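Side-chain contacts in PDZ domain protein (Parabacteroides distasonis, PDB 4L8N), which is of unknown function but carries N-terminal and C-terminal PDZ domains together with a DUF4136 domain, and binds a magnesium ion: residues I83-L86 with S90-V93; N26-I31 with P58-S63; Y114-L119 with N382-C387. All blocks are in the same frame, centred on the assembly; numbering follows the deposited sequence.

Contact 1. Residues I83-L86 with S90-V93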
loop_
_atom_site.group_PDB
_atom_site.type_symbol
_atom_site.label_atom_id
_atom_site.label_comp_id
_atom_site.label_asym_id
_atom_site.label_seq_id
_atom_site.Cartn_x
_atom_site.Cartn_y
_atom_site.Cartn_z
ATOM N N ILE A 83 17.417 12.006 -30.926
ATOM C CA ILE A 83 17.078 11.282 -29.719
ATOM C C ILE A 83 17.968 11.669 -28.543
ATOM O O ILE A 83 19.133 12.001 -28.724
ATOM C CB ILE A 83 17.159 9.740 -29.983
ATOM C CG1 ILE A 83 16.143 9.230 -31.056
ATOM C CG2 ILE A 83 17.073 8.919 -28.693
ATOM C CD1 ILE A 83 14.601 9.434 -30.785
ATOM N N SER A 84 17.406 11.574 -27.331
ATOM C CA SER A 84 18.126 11.667 -26.078
ATOM C C SER A 84 17.673 10.507 -25.160
ATOM O O SER A 84 16.510 10.073 -25.187
ATOM C CB SER A 84 17.975 13.032 -25.412
ATOM O OG SER A 84 16.793 13.188 -24.648
ATOM N N ASN A 85 18.627 9.988 -24.391
ATOM C CA ASN A 85 18.442 8.939 -23.395
ATOM C C ASN A 85 19.560 9.047 -22.337
ATOM O O ASN A 85 20.261 10.066 -22.274
ATOM C CB ASN A 85 18.413 7.562 -24.056
ATOM C CG ASN A 85 19.597 7.266 -24.915
ATOM O OD1 ASN A 85 20.721 7.646 -24.615
ATOM N ND2 ASN A 85 19.358 6.625 -26.034
ATOM N N LEU A 86 19.735 8.005 -21.526
ATOM C CA LEU A 86 20.734 7.963 -20.458
ATOM C C LEU A 86 22.155 7.658 -20.990
ATOM O O LEU A 86 23.128 7.931 -20.289
ATOM C CB LEU A 86 20.304 6.957 -19.375
ATOM C CG LEU A 86 18.951 7.246 -18.669
ATOM C CD1 LEU A 86 18.595 6.118 -17.690
ATOM C CD2 LEU A 86 18.981 8.574 -17.934
ATOM N N SER A 90 22.402 13.707 -26.986
ATOM C CA SER A 90 21.984 13.941 -28.365
ATOM C C SER A 90 22.507 12.842 -29.265
ATOM O O SER A 90 23.603 12.323 -29.030
ATOM C CB SER A 90 22.427 15.306 -28.874
ATOM O OG SER A 90 21.629 15.654 -29.992
ATOM N N LYS A 91 21.700 12.470 -30.280
ATOM C CA LYS A 91 21.977 11.382 -31.224
ATOM C C LYS A 91 21.071 11.508 -32.457
ATOM O O LYS A 91 19.873 11.777 -32.327
ATOM C CB LYS A 91 21.757 10.038 -30.498
ATOM C CG LYS A 91 21.815 8.748 -31.293
ATOM C CD LYS A 91 21.097 7.685 -30.452
ATOM C CE LYS A 91 21.620 6.281 -30.632
ATOM N NZ LYS A 91 21.380 5.455 -29.414
ATOM N N GLN A 92 21.652 11.345 -33.655
ATOM C CA GLN A 92 20.880 11.372 -34.894
ATOM C C GLN A 92 20.511 9.949 -35.281
ATOM O O GLN A 92 21.381 9.080 -35.300
ATOM C CB GLN A 92 21.639 12.081 -36.025
ATOM C CG GLN A 92 21.811 13.592 -35.819
ATOM C CD GLN A 92 20.500 14.346 -35.733
ATOM O OE1 GLN A 92 20.005 14.637 -34.635
ATOM N NE2 GLN A 92 19.928 14.702 -36.883
ATOM N N VAL A 93 19.219 9.684 -35.511
ATOM C CA VAL A 93 18.774 8.342 -35.893
ATOM C C VAL A 93 17.845 8.438 -37.117
ATOM O O VAL A 93 16.789 9.074 -37.023
ATOM C CB VAL A 93 18.087 7.542 -34.741
ATOM C CG1 VAL A 93 17.736 6.131 -35.202
ATOM C CG2 VAL A 93 18.936 7.490 -33.470
#
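Ile83 and Lys91 sit opposite each other at the turn end of an antiparallel beta hairpin, strands 78-84 and 91-101 of the N-terminal PDZ domain, beside the loop that joins them. The Lys91 side chain rises on the same side of the hairpin as Ile83 and Val93 and can be followed outward. Its CB lies 3.7 Å from Ile83 O. CG, anti to the backbone N (chi1 173°), leans over Val93 of its own strand, and CD comes 3.7 Å from Val93 CG2 while staying a loose 4.5 Å from Ile83 CB. The chain then bends at chi3, so that NZ swings toward the turn and ends 4.1 Å from Asn85 ND2. Both nitrogens are donors, so this is proximity and not a bond. The amide of Asn85 is held from other directions: OD1 accepts from the backbone N of Ser87 and of Ser88, and ND2 gives a hydrogen bond to Asp49 OD1, which together should fix the rotation of the group beside the lysine.

Beneath this solvent-reaching arm the contact is apolar. Ile83 places CG1 beside its own backbone N, and that branch crosses Val93 at a slant, CG1 to CG2 4.1 Å. Ile83 also packs on Ile51 of strand 50-54 and Val93 on Ile45, so this side of the hairpin faces the interior. On the reverse side, Ser84 OG bonds to Glu52 OE2 and Gln92 OE1 to Thr82 OG1. The backbone supplies the firm link: Ile83 N donates to Lys91 O at 2.8 Å, nearly straight at 166°, while the CA-H of Ser90 makes a bent contact with Ile83 O, 3.5 Å from CA to oxygen.

Contact 2. Residues N26-I31 with P58-S63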
loop_
_atom_site.group_PDB
_atom_site.type_symbol
_atom_site.label_atom_id
_atom_site.label_comp_id
_atom_site.label_asym_id
_atom_site.label_seq_id
_atom_site.Cartn_x
_atom_site.Cartn_y
_atom_site.Cartn_z
ATOM N N ASN A 26 9.735 15.728 -20.518
ATOM C CA ASN A 26 8.458 16.399 -20.288
ATOM C C ASN A 26 7.906 17.058 -21.570
ATOM O O ASN A 26 8.629 17.774 -22.279
ATOM C CB ASN A 26 8.581 17.431 -19.171
ATOM C CG ASN A 26 7.262 17.810 -18.537
ATOM O OD1 ASN A 26 6.247 17.117 -18.680
ATOM N ND2 ASN A 26 7.253 18.903 -17.779
ATOM N N ASN A 27 6.622 16.754 -21.871
ATOM C CA ASN A 27 5.830 17.237 -23.015
ATOM C C ASN A 27 6.562 16.988 -24.360
ATOM O O ASN A 27 6.480 17.783 -25.312
ATOM C CB ASN A 27 5.403 18.718 -22.823
ATOM C CG ASN A 27 4.530 18.921 -21.596
ATOM O OD1 ASN A 27 3.496 18.251 -21.408
ATOM N ND2 ASN A 27 4.956 19.809 -20.701
ATOM N N LYS A 28 7.237 15.826 -24.429
ATOM C CA LYS A 28 7.981 15.328 -25.594
ATOM C C LYS A 28 7.593 13.881 -25.825
ATOM O O LYS A 28 7.186 13.242 -24.853
ATOM C CB LYS A 28 9.503 15.438 -25.359
ATOM C CG LYS A 28 10.025 16.855 -25.190
ATOM C CD LYS A 28 11.488 16.833 -24.836
ATOM C CE LYS A 28 12.042 18.207 -24.583
ATOM N NZ LYS A 28 13.378 18.131 -23.938
ATOM N N PRO A 29 7.710 13.299 -27.044
ATOM C CA PRO A 29 7.400 11.866 -27.185
ATOM C C PRO A 29 8.464 10.989 -26.505
ATOM O O PRO A 29 9.660 11.238 -26.659
ATOM C CB PRO A 29 7.369 11.642 -28.709
ATOM C CG PRO A 29 7.531 12.986 -29.336
ATOM C CD PRO A 29 8.177 13.872 -28.324
ATOM N N VAL A 30 8.024 9.997 -25.714
ATOM C CA VAL A 30 8.868 9.027 -25.009
ATOM C C VAL A 30 8.450 7.656 -25.512
ATOM O O VAL A 30 7.274 7.300 -25.396
ATOM C CB VAL A 30 8.810 9.125 -23.440
ATOM C CG1 VAL A 30 9.463 7.911 -22.770
ATOM C CG2 VAL A 30 9.447 10.418 -22.937
ATOM N N ILE A 31 9.410 6.891 -26.049
ATOM C CA ILE A 31 9.189 5.561 -26.607
ATOM C C ILE A 31 8.896 4.561 -25.498
ATOM O O ILE A 31 9.707 4.411 -24.593
ATOM C CB ILE A 31 10.419 5.120 -27.449
ATOM C CG1 ILE A 31 10.971 6.231 -28.364
ATOM C CG2 ILE A 31 10.215 3.781 -28.127
ATOM C CD1 ILE A 31 10.255 6.584 -29.519
ATOM N N PRO A 58 12.576 20.927 -33.494
ATOM C CA PRO A 58 12.347 20.521 -32.091
ATOM C C PRO A 58 10.856 20.339 -31.789
ATOM O O PRO A 58 10.023 21.122 -32.258
ATOM C CB PRO A 58 12.951 21.676 -31.288
ATOM C CG PRO A 58 13.880 22.353 -32.226
ATOM C CD PRO A 58 13.199 22.261 -33.549
ATOM N N VAL A 59 10.526 19.284 -31.022
ATOM C CA VAL A 59 9.152 18.875 -30.702
ATOM C C VAL A 59 8.431 19.897 -29.807
ATOM O O VAL A 59 7.199 19.868 -29.717
ATOM C CB VAL A 59 9.088 17.447 -30.106
ATOM C CG1 VAL A 59 9.641 16.421 -31.090
ATOM C CG2 VAL A 59 9.802 17.362 -28.757
ATOM N N THR A 60 9.197 20.796 -29.168
ATOM C CA THR A 60 8.662 21.848 -28.308
ATOM C C THR A 60 8.042 22.964 -29.181
ATOM O O THR A 60 6.972 23.481 -28.851
ATOM C CB THR A 60 9.758 22.399 -27.355
ATOM O OG1 THR A 60 10.817 23.003 -28.103
ATOM C CG2 THR A 60 10.320 21.342 -26.417
ATOM N N GLU A 61 8.706 23.289 -30.317
ATOM C CA GLU A 61 8.354 24.338 -31.288
ATOM C C GLU A 61 7.193 23.933 -32.236
ATOM O O GLU A 61 6.990 24.576 -33.270
ATOM C CB GLU A 61 9.602 24.693 -32.123
ATOM C CG GLU A 61 10.773 25.218 -31.301
ATOM C CD GLU A 61 12.065 25.528 -32.041
ATOM O OE1 GLU A 61 12.058 25.576 -33.296
ATOM O OE2 GLU A 61 13.088 25.748 -31.352
ATOM N N VAL A 62 6.425 22.896 -31.868
ATOM C CA VAL A 62 5.314 22.340 -32.644
ATOM C C VAL A 62 4.234 21.822 -31.669
ATOM O O VAL A 62 4.570 21.382 -30.570
ATOM C CB VAL A 62 5.881 21.232 -33.583
ATOM C CG1 VAL A 62 4.974 20.004 -33.694
ATOM C CG2 VAL A 62 6.224 21.795 -34.959
ATOM N N SER A 63 2.951 21.880 -32.074
ATOM C CA SER A 63 1.828 21.415 -31.256
ATOM C C SER A 63 1.828 19.884 -31.079
ATOM O O SER A 63 2.236 19.147 -31.978
ATOM C CB SER A 63 0.501 21.865 -31.865
ATOM O OG SER A 63 -0.618 21.371 -31.145
#
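Lys28 lays the start of its aliphatic chain across Val59, the two side chains crossing at about a right angle, with Lys28 CG 3.6 Å from Val59 CG2 and CB slightly farther back. Beyond CG the lysine is fully extended, and its CE runs alongside Thr60 in the same direction, reaching Thr60 CG2 at 4.0 Å. The methylenes supply the apolar contact with Val59 and Thr60, while NZ continues past them to a salt bridge with Glu52 OE1.

Val59 also meets the Pro29 ring at its CD corner. Pro29 CD is 3.9 Å from Val59 CG2 and 4.0 Å from CG1, so both methyls bear on one ring carbon. With chi1 at -60°, CG2 stands between the backbone N and the carbonyl carbon of Val59, the position from which it touches both Lys28 and Pro29. No hydrogen bond joins the two segments; the contact is hydrophobic, buried at Val59 and Pro29 and opening to solvent at Thr60.

In the PDZ domain this packs the start of strand 29-34 against the turn that leads from strand 57-58 to helix 67-71. Strand 50-54 lies alongside, with Pro29 packed on Ile51 and hydrogen-bonded to it through the backbone, while Tyr16 of strand 8-18 also touches the proline.

Contact 3. Residues Y114-L119 with N382-C387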
loop_
_atom_site.group_PDB
_atom_site.type_symbol
_atom_site.label_atom_id
_atom_site.label_comp_id
_atom_site.label_asym_id
_atom_site.label_seq_id
_atom_site.Cartn_x
_atom_site.Cartn_y
_atom_site.Cartn_z
ATOM N N TYR A 114 -4.706 -17.464 -35.652
ATOM C CA TYR A 114 -4.727 -18.915 -35.436
ATOM C C TYR A 114 -3.919 -19.322 -34.160
ATOM O O TYR A 114 -3.435 -20.451 -34.072
ATOM C CB TYR A 114 -4.164 -19.625 -36.677
ATOM C CG TYR A 114 -5.098 -19.715 -37.866
ATOM C CD1 TYR A 114 -6.018 -20.753 -37.975
ATOM C CD2 TYR A 114 -4.975 -18.842 -38.941
ATOM C CE1 TYR A 114 -6.832 -20.885 -39.096
ATOM C CE2 TYR A 114 -5.801 -18.946 -40.057
ATOM C CZ TYR A 114 -6.726 -19.973 -40.135
ATOM O OH TYR A 114 -7.534 -20.100 -41.238
ATOM N N ALA A 115 -3.834 -18.431 -33.153
ATOM C CA ALA A 115 -3.054 -18.626 -31.917
ATOM C C ALA A 115 -3.459 -19.862 -31.092
ATOM O O ALA A 115 -2.635 -20.412 -30.355
ATOM C CB ALA A 115 -3.151 -17.389 -31.041
HETATM N N MSE A 116 -4.695 -20.324 -31.226
HETATM C CA MSE A 116 -5.098 -21.441 -30.418
HETATM C C MSE A 116 -4.569 -22.766 -30.943
HETATM O O MSE A 116 -4.641 -23.763 -30.229
HETATM C CB MSE A 116 -6.581 -21.421 -30.154
HETATM C CG MSE A 116 -6.881 -20.469 -28.999
HETATM SE SE MSE A 116 -8.742 -20.226 -28.762
HETATM C CE MSE A 116 -8.728 -18.249 -28.262
ATOM N N TYR A 117 -3.868 -22.752 -32.080
ATOM C CA TYR A 117 -3.121 -23.920 -32.510
ATOM C C TYR A 117 -1.953 -24.102 -31.529
ATOM O O TYR A 117 -1.543 -25.230 -31.231
ATOM C CB TYR A 117 -2.546 -23.711 -33.923
ATOM C CG TYR A 117 -3.466 -23.858 -35.117
ATOM C CD1 TYR A 117 -4.454 -24.839 -35.145
ATOM C CD2 TYR A 117 -3.233 -23.143 -36.287
ATOM C CE1 TYR A 117 -5.247 -25.038 -36.278
ATOM C CE2 TYR A 117 -4.006 -23.343 -37.427
ATOM C CZ TYR A 117 -5.027 -24.277 -37.414
ATOM O OH TYR A 117 -5.812 -24.439 -38.528
ATOM N N SER A 118 -1.402 -22.943 -31.043
ATOM C CA SER A 118 -0.241 -22.921 -30.172
ATOM C C SER A 118 -0.262 -21.804 -29.124
ATOM O O SER A 118 0.540 -20.868 -29.222
ATOM C CB SER A 118 1.016 -22.801 -31.018
ATOM O OG SER A 118 2.148 -23.110 -30.229
ATOM N N LEU A 119 -1.124 -21.931 -28.078
ATOM C CA LEU A 119 -1.205 -20.948 -26.982
ATOM C C LEU A 119 0.092 -20.905 -26.188
ATOM O O LEU A 119 0.428 -19.877 -25.612
ATOM C CB LEU A 119 -2.371 -21.222 -26.029
ATOM C CG LEU A 119 -3.751 -20.752 -26.456
ATOM C CD1 LEU A 119 -4.746 -20.943 -25.325
ATOM C CD2 LEU A 119 -3.755 -19.286 -26.854
ATOM N N ASN A 382 -6.785 -10.003 -23.408
ATOM C CA ASN A 382 -8.011 -9.539 -24.050
ATOM C C ASN A 382 -9.293 -10.053 -23.321
ATOM O O ASN A 382 -10.396 -9.878 -23.840
ATOM C CB ASN A 382 -8.035 -9.842 -25.562
ATOM C CG ASN A 382 -7.539 -11.195 -25.983
ATOM O OD1 ASN A 382 -8.324 -12.139 -26.164
ATOM N ND2 ASN A 382 -6.234 -11.292 -26.224
ATOM N N GLY A 383 -9.139 -10.573 -22.098
ATOM C CA GLY A 383 -10.243 -11.010 -21.249
ATOM C C GLY A 383 -10.814 -12.404 -21.438
ATOM O O GLY A 383 -11.778 -12.745 -20.748
ATOM N N PHE A 384 -10.255 -13.222 -22.369
ATOM C CA PHE A 384 -10.700 -14.603 -22.618
ATOM C C PHE A 384 -10.314 -15.455 -21.413
ATOM O O PHE A 384 -9.144 -15.509 -21.047
ATOM C CB PHE A 384 -10.144 -15.173 -23.938
ATOM C CG PHE A 384 -10.661 -16.558 -24.267
ATOM C CD1 PHE A 384 -12.023 -16.854 -24.185
ATOM C CD2 PHE A 384 -9.793 -17.565 -24.682
ATOM C CE1 PHE A 384 -12.498 -18.142 -24.478
ATOM C CE2 PHE A 384 -10.273 -18.853 -24.978
ATOM C CZ PHE A 384 -11.620 -19.128 -24.884
ATOM N N LYS A 385 -11.320 -16.058 -20.762
ATOM C CA LYS A 385 -11.226 -16.796 -19.496
ATOM C C LYS A 385 -10.749 -18.247 -19.608
ATOM O O LYS A 385 -10.311 -18.807 -18.596
ATOM C CB LYS A 385 -12.613 -16.812 -18.808
ATOM C CG LYS A 385 -13.012 -15.520 -18.078
ATOM C CD LYS A 385 -14.541 -15.317 -18.020
ATOM C CE LYS A 385 -15.260 -16.267 -17.084
ATOM N NZ LYS A 385 -16.744 -16.084 -17.085
ATOM N N TYR A 386 -10.847 -18.866 -20.788
ATOM C CA TYR A 386 -10.593 -20.299 -20.859
ATOM C C TYR A 386 -9.381 -20.712 -21.690
ATOM O O TYR A 386 -9.397 -21.784 -22.304
ATOM C CB TYR A 386 -11.875 -21.008 -21.351
ATOM C CG TYR A 386 -13.116 -20.543 -20.608
ATOM C CD1 TYR A 386 -13.215 -20.671 -19.219
ATOM C CD2 TYR A 386 -14.157 -19.907 -21.278
ATOM C CE1 TYR A 386 -14.326 -20.194 -18.523
ATOM C CE2 TYR A 386 -15.289 -19.456 -20.596
ATOM C CZ TYR A 386 -15.373 -19.605 -19.219
ATOM O OH TYR A 386 -16.491 -19.155 -18.549
ATOM N N CYS A 387 -8.292 -19.924 -21.616
ATOM C CA CYS A 387 -7.036 -20.260 -22.280
ATOM C C CYS A 387 -6.388 -21.463 -21.594
ATOM O O CYS A 387 -6.235 -21.479 -20.380
ATOM C CB CYS A 387 -6.091 -19.067 -22.298
ATOM S SG CYS A 387 -6.740 -17.620 -23.156
#
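The Phe384 ring has the backbone N of Tyr386 over the centre of one face, 3.9 Å above its plane, and receives the end of Met116 obliquely at its CD2-CE2 side. Lys385 CB lies over one face of the Tyr386 ring, 3.7 Å above the plane. Met116, built as selenomethionine, touches Phe384 with its methyl: CE is 3.7 Å from Phe384 CE2 and 3.8 Å from CD2. Its SE stands farther off, 5.4 Å from the ring centroid and 56° from the ring normal, a slanting Met-aromatic contact. A bend at chi3 turns CE to the ring.

Beside this pair, Leu119 meets Cys387. The branch that touches is CD1, 3.8 Å from Cys387 CB and 3.9 Å from Cys387 CA. Leu119 and Cys387 are buried, whereas Met116 and Phe384 lie nearer the surface. The contact is held by apolar packing, with no hydrogen bond between the segments.

Met116 belongs to a 3-10 turn, with Ser118 N bonded to Ala115 O, that follows helix 107-113 and precedes strand 123-135. Tyr361 of helix 354-367 bonds Met116 N through OH and stacks edge-to-face with Tyr117, while residues 382-387 lie in the loop running from that helix to helix 395-402.

In the fold
From the N terminus, contact 2 comes first: residues 26-31 and 58-63 close a loop that holds helix 39-43 and strand 50-54 and ends in strand 57-58. Contact 1 follows as a short hairpin, complete before residue 94. Both reach the same six-stranded PDZ sheet, their centres 14 Å apart, and Glu52 joins them, bonding Ser84 from one and Lys28 from the other. Contact 3 then closes a span of 262 residues, including the DUF4136 domain, and ties the segment after helix 107-113 to the loop before helix 395-402. It lies across the chain's centre, about 38 Å from contact 2 and 39 Å from contact 1, centre to centre. The three stand in series; none nests or crosses.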